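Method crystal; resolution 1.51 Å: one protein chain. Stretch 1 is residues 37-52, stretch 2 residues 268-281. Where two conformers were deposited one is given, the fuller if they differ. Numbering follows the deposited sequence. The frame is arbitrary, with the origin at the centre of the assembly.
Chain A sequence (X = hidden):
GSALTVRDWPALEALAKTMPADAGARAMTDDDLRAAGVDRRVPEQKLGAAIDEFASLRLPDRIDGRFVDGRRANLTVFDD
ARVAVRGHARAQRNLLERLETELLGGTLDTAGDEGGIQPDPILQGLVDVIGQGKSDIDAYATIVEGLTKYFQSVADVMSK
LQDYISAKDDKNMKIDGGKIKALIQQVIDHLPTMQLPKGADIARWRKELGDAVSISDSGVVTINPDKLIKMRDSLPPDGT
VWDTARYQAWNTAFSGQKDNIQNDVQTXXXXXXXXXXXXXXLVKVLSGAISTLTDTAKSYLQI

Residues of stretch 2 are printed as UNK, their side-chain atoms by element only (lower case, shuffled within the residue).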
# COMPACT_ATOMS: atom_id res chain seq x y z
N GLY A 37 23.50 -2.77 7.03
CA GLY A 37 24.32 -2.42 5.88
C GLY A 37 23.96 -1.12 5.20
O GLY A 37 24.53 -0.78 4.16
N VAL A 38 23.07 -0.34 5.81
CA VAL A 38 22.59 0.91 5.22
C VAL A 38 23.02 2.12 6.08
O VAL A 38 22.66 2.22 7.24
CB VAL A 38 21.05 0.87 5.07
CG1 VAL A 38 20.50 2.18 4.48
CG2 VAL A 38 20.63 -0.32 4.18
N ASP A 39 23.79 3.03 5.49
CA ASP A 39 24.24 4.24 6.15
C ASP A 39 24.23 5.39 5.17
O ASP A 39 25.15 5.54 4.38
CB ASP A 39 25.64 4.06 6.74
CG ASP A 39 26.10 5.24 7.58
OD1 ASP A 39 27.16 5.13 8.21
OD2 ASP A 39 25.43 6.30 7.61
N ARG A 40 23.17 6.19 5.22
CA ARG A 40 23.01 7.29 4.29
C ARG A 40 24.08 8.35 4.38
O ARG A 40 24.27 9.12 3.45
CB ARG A 40 21.64 7.95 4.45
CG ARG A 40 21.37 8.52 5.85
CD ARG A 40 20.01 9.18 5.97
NE ARG A 40 20.07 10.52 5.45
CZ ARG A 40 19.43 11.59 5.93
NH1 ARG A 40 18.60 11.51 6.99
NH2 ARG A 40 19.66 12.76 5.38
N ARG A 41 24.74 8.44 5.54
CA ARG A 41 25.78 9.43 5.71
C ARG A 41 26.94 9.24 4.72
O ARG A 41 27.62 10.19 4.35
CB ARG A 41 26.31 9.41 7.17
CG ARG A 41 25.24 9.68 8.25
CD ARG A 41 25.74 9.43 9.70
NE ARG A 41 26.34 8.12 9.77
CZ ARG A 41 27.08 7.69 10.78
NH1 ARG A 41 27.27 8.47 11.84
NH2 ARG A 41 27.63 6.49 10.73
N VAL A 42 27.19 8.00 4.29
CA VAL A 42 28.27 7.70 3.39
C VAL A 42 28.11 8.37 2.01
O VAL A 42 28.94 9.20 1.64
CB VAL A 42 28.50 6.19 3.28
CG1 VAL A 42 29.53 5.85 2.24
CG2 VAL A 42 28.94 5.60 4.64
N PRO A 43 27.04 8.02 1.25
CA PRO A 43 26.90 8.75 -0.01
C PRO A 43 26.66 10.23 0.14
O PRO A 43 27.18 11.01 -0.66
CB PRO A 43 25.69 8.08 -0.65
CG PRO A 43 24.90 7.55 0.49
CD PRO A 43 25.95 7.05 1.44
N GLU A 44 25.97 10.64 1.21
CA GLU A 44 25.71 12.05 1.39
C GLU A 44 27.01 12.85 1.66
O GLU A 44 27.21 13.92 1.11
CB GLU A 44 24.65 12.28 2.47
CG GLU A 44 23.29 11.83 1.98
CD GLU A 44 22.20 11.89 3.01
OE1 GLU A 44 22.26 12.77 3.93
OE2 GLU A 44 21.28 11.06 2.94
N GLN A 45 27.93 12.28 2.44
CA GLN A 45 29.21 12.93 2.66
C GLN A 45 30.10 12.93 1.42
O GLN A 45 30.78 13.89 1.13
CB GLN A 45 29.98 12.39 3.87
CG GLN A 45 31.51 12.59 3.87
CD GLN A 45 32.29 11.72 4.76
OE1 GLN A 45 32.50 10.54 4.46
NE2 GLN A 45 32.82 12.31 5.83
N LYS A 46 30.06 11.84 0.63
CA LYS A 46 30.87 11.81 -0.57
C LYS A 46 30.33 12.85 -1.59
O LYS A 46 31.12 13.53 -2.26
CB LYS A 46 30.87 10.42 -1.19
CG LYS A 46 31.48 9.33 -0.31
CD LYS A 46 32.92 9.48 -0.08
CE LYS A 46 33.45 8.26 0.71
NZ LYS A 46 34.87 8.49 0.97
N LEU A 47 29.02 13.01 -1.65
CA LEU A 47 28.44 14.08 -2.47
C LEU A 47 28.84 15.47 -1.99
O LEU A 47 29.22 16.34 -2.77
CB LEU A 47 26.93 13.96 -2.56
CG LEU A 47 26.44 12.78 -3.39
CD1 LEU A 47 24.99 12.42 -3.05
CD2 LEU A 47 26.60 13.13 -4.88
N GLY A 48 28.84 15.65 -0.67
CA GLY A 48 29.31 16.90 -0.08
C GLY A 48 30.75 17.20 -0.45
O GLY A 48 31.11 18.33 -0.78
N ALA A 49 31.60 16.19 -0.40
CA ALA A 49 33.02 16.34 -0.81
C ALA A 49 33.15 16.75 -2.28
O ALA A 49 33.99 17.56 -2.63
CB ALA A 49 33.82 15.07 -0.53
N ALA A 50 32.28 16.17 -3.12
CA ALA A 50 32.30 16.53 -4.54
C ALA A 50 31.88 17.96 -4.75
O ALA A 50 32.48 18.71 -5.52
CB ALA A 50 31.40 15.57 -5.30
N ILE A 51 30.85 18.38 -4.01
CA ILE A 51 30.44 19.78 -4.02
C ILE A 51 31.58 20.72 -3.58
O ILE A 51 31.85 21.73 -4.21
CB ILE A 51 29.18 20.02 -3.18
CG1 ILE A 51 27.99 19.30 -3.79
CG2 ILE A 51 28.93 21.52 -3.02
CD1 ILE A 51 26.74 19.23 -2.93
N ASP A 52 32.27 20.34 -2.51
CA ASP A 52 33.41 21.13 -2.08
C ASP A 52 34.53 21.18 -3.11
O ASP A 52 35.16 22.22 -3.30
CB ASP A 52 33.99 20.63 -0.77
CG ASP A 52 33.09 20.90 0.45
OD1 ASP A 52 32.11 21.68 0.37
OD2 ASP A 52 33.30 20.23 1.45
N UNK A 268 19.72 19.40 -5.52
CA UNK A 268 19.33 18.04 -5.79
C UNK A 268 19.91 17.06 -4.73
O UNK A 268 19.27 16.09 -4.34
c UNK A 268 19.68 17.70 -7.25
c UNK A 268 17.69 19.28 -7.97
c UNK A 268 19.12 18.24 -9.70
c UNK A 268 18.57 18.07 -8.27
N UNK A 269 21.10 17.36 -4.21
CA UNK A 269 21.68 16.52 -3.16
C UNK A 269 20.84 16.63 -1.88
O UNK A 269 20.66 15.67 -1.14
c UNK A 269 23.16 16.88 -2.93
c UNK A 269 24.01 16.43 -4.11
c UNK A 269 23.69 16.25 -1.65
N UNK A 270 20.31 17.81 -1.61
CA UNK A 270 19.39 17.96 -0.46
C UNK A 270 18.11 17.14 -0.64
O UNK A 270 17.59 16.55 0.30
c UNK A 270 19.07 19.44 -0.25
c UNK A 270 20.23 20.21 0.34
o UNK A 270 21.04 22.40 0.66
c UNK A 270 20.08 21.71 0.26
o UNK A 270 19.02 22.21 -0.20
N UNK A 271 17.60 17.08 -1.86
CA UNK A 271 16.41 16.31 -2.14
C UNK A 271 16.72 14.81 -2.02
O UNK A 271 15.90 14.05 -1.52
c UNK A 271 15.41 18.08 -3.63
c UNK A 271 15.00 18.37 -5.04
c UNK A 271 14.41 19.74 -5.15
c UNK A 271 15.87 16.66 -3.51
n UNK A 271 14.35 20.12 -6.59
N UNK A 272 17.92 14.40 -2.47
CA UNK A 272 18.37 13.03 -2.34
C UNK A 272 18.48 12.65 -0.84
O UNK A 272 18.08 11.57 -0.44
c UNK A 272 20.43 11.60 -2.78
c UNK A 272 19.72 12.89 -3.04
o UNK A 272 22.44 8.01 -2.03
c UNK A 272 21.62 11.58 -2.07
c UNK A 272 20.60 9.18 -2.98
c UNK A 272 19.93 10.38 -3.24
c UNK A 272 22.30 10.39 -1.83
c UNK A 272 21.80 9.20 -2.29
N UNK A 273 19.02 13.55 -0.04
CA UNK A 273 19.09 13.34 1.41
C UNK A 273 17.71 13.14 2.04
O UNK A 273 17.53 12.31 2.92
o UNK A 273 21.16 14.57 1.56
c UNK A 273 19.84 14.50 2.06
N UNK A 274 16.72 13.92 1.58
CA UNK A 274 15.34 13.74 2.00
C UNK A 274 14.80 12.36 1.60
O UNK A 274 14.13 11.68 2.40
n UNK A 274 11.04 14.53 2.83
n UNK A 274 12.04 14.24 0.96
c UNK A 274 10.87 14.18 1.57
c UNK A 274 12.36 14.84 3.04
c UNK A 274 14.43 14.86 1.48
c UNK A 274 12.99 14.68 1.86
N UNK A 275 15.12 11.90 0.39
CA UNK A 275 14.76 10.56 -0.02
C UNK A 275 15.39 9.50 0.88
O UNK A 275 14.73 8.55 1.25
c UNK A 275 15.14 10.31 -1.51
c UNK A 275 15.52 8.88 -1.93
o UNK A 275 13.20 8.25 -1.81
n UNK A 275 14.76 6.59 -1.72
c UNK A 275 14.40 7.88 -1.81
N UNK A 276 16.66 9.68 1.24
CA UNK A 276 17.32 8.74 2.13
C UNK A 276 16.69 8.72 3.51
O UNK A 276 16.58 7.68 4.12
c UNK A 276 18.80 9.06 2.23
n UNK A 276 20.83 9.09 0.87
o UNK A 276 19.15 7.68 0.29
c UNK A 276 19.60 8.58 1.02
N UNK A 277 16.28 9.89 4.01
CA UNK A 277 15.52 9.99 5.26
C UNK A 277 14.19 9.25 5.14
O UNK A 277 13.82 8.47 6.02
o UNK A 277 14.52 11.57 6.81
c UNK A 277 15.33 11.46 5.65
N UNK A 278 13.47 9.47 4.02
CA UNK A 278 12.23 8.73 3.75
C UNK A 278 12.45 7.21 3.72
O UNK A 278 11.61 6.45 4.22
c UNK A 278 11.59 9.19 2.44
o UNK A 278 10.59 10.99 3.69
c UNK A 278 10.84 10.51 2.57
n UNK A 278 10.41 11.07 1.43
N UNK A 279 13.57 6.76 3.17
CA UNK A 279 13.86 5.34 3.16
C UNK A 279 14.03 4.80 4.58
O UNK A 279 13.45 3.79 4.95
c UNK A 279 14.95 2.61 1.58
c UNK A 279 16.34 3.11 3.46
c UNK A 279 16.10 0.84 2.68
c UNK A 279 16.66 1.74 3.55
c UNK A 279 15.27 1.27 1.68
c UNK A 279 15.48 3.55 2.46
c UNK A 279 15.12 5.00 2.36
N UNK A 280 14.83 5.50 5.37
CA UNK A 280 15.04 5.09 6.76
C UNK A 280 13.70 5.01 7.51
O UNK A 280 13.45 4.05 8.26
c UNK A 280 17.43 5.90 6.95
o UNK A 280 17.70 5.00 6.11
c UNK A 280 16.00 6.05 7.44
o UNK A 280 18.30 6.66 7.43
N UNK A 281 12.84 6.00 7.31
CA UNK A 281 11.50 5.99 7.92
C UNK A 281 10.65 4.84 7.43
O UNK A 281 9.94 4.20 8.21
n UNK A 281 10.97 9.66 8.01
o UNK A 281 12.06 8.28 9.40
c UNK A 281 11.32 8.46 8.43
c UNK A 281 10.77 7.29 7.64
O HOH W 1 20.85 5.39 6.84
O HOH W 2 17.45 9.03 8.08

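Position 268 carries four carbons, forked at the second beyond CA. Nothing of stretch 1 is in reach. This is L268.

Position 269 has three carbons, with the branch at CB. The side chain points toward stretch 1 and lies against L47 and I51. It is V269. Its CG1 is 4.1 Å from L47 CB, and its CG2 is 4.1 Å from I51 CD1.

Position 270 has three carbons, the third carrying two oxygens. It points away from stretch 1. It is E270.

Position 271 is a row of four carbons ending in nitrogen. It is out of reach of stretch 1, and its nitrogen is bonded elsewhere in the structure. It is K271.

Position 272 has one carbon, then a six-carbon ring bearing an oxygen. CA-to-CB points sideways, but the end of the side chain comes nearer to P43, E44 and L47. It is Y272. P43 CB sits at the ring edge, 3.5 Å from Y272 OH. L47 CD1 packs 3.6 Å from Y272 CE2.

Position 273 has one carbon and one oxygen. The side-chain oxygen lies near E44, and the backbone O lies near R40. It is S273. Its OG donates to V269 O at 3.0 Å, one turn back in the same helix. E44 OE1 is 3.2 Å from S273 OG. R40 NH2 is 3.3 Å from S273 O.

Position 274 has one carbon and a five-membered ring of three carbons and two nitrogens. It points away. It is H274.

Position 275 has three carbons, the third carrying one oxygen and one nitrogen. It makes no contact with stretch 1. It is Q275.

Position 276 has two carbons, the second carrying one oxygen and one nitrogen. Its CA-to-CB bond points toward stretch 1, and its side chain touches R40 and E44. It is N276. Its ND2 donates to E44 OE2 at 2.9 Å, with an N-H...acceptor angle of 163°.

Position 277 has one carbon and one oxygen. Its CB lies by R40. It is S277. The distance from S277 CB to R40 NH1 is 3.5 Å.

Position 278 has two carbons, the second carrying oxygen and nitrogen. It is out of reach. It is N278.

Position 279 has one carbon and a plain six-carbon ring. Its CA-to-CB bond points toward stretch 1, and its ring touches V38. It is F279, with CE2 4.0 Å from V38 CG1.

Position 280 has two carbons, the second carrying two oxygens. Its CA-to-CB bond points toward stretch 1, and its side chain touches V38 and R40. It is D280. Water 1 links R40 N to D280 OD1, and water 2 links R40 NH1 to the same oxygen.

Position 281 has two carbons, the second carrying oxygen and nitrogen. It touches nothing in stretch 1. It is N281.

The two helices run nearly antiparallel, at 174°, with axes 10.6 Å apart. V269 and Y272 form an apolar patch with P43, L47 and I51. Beside it, R40 NE bonds E44 OE2 at 2.8 Å within a salt bridge. The same carboxylate oxygen accepts from N276, so one acid serves both stretches. The R40 guanidinium lies with one face over the backbone of 273 to 277. Water 2 carries the guanidinium's polar contact on to D280, and water 1 does the same for the backbone N of R40.

Stretch 2 268-281: LVEKYSHQNSNFDN
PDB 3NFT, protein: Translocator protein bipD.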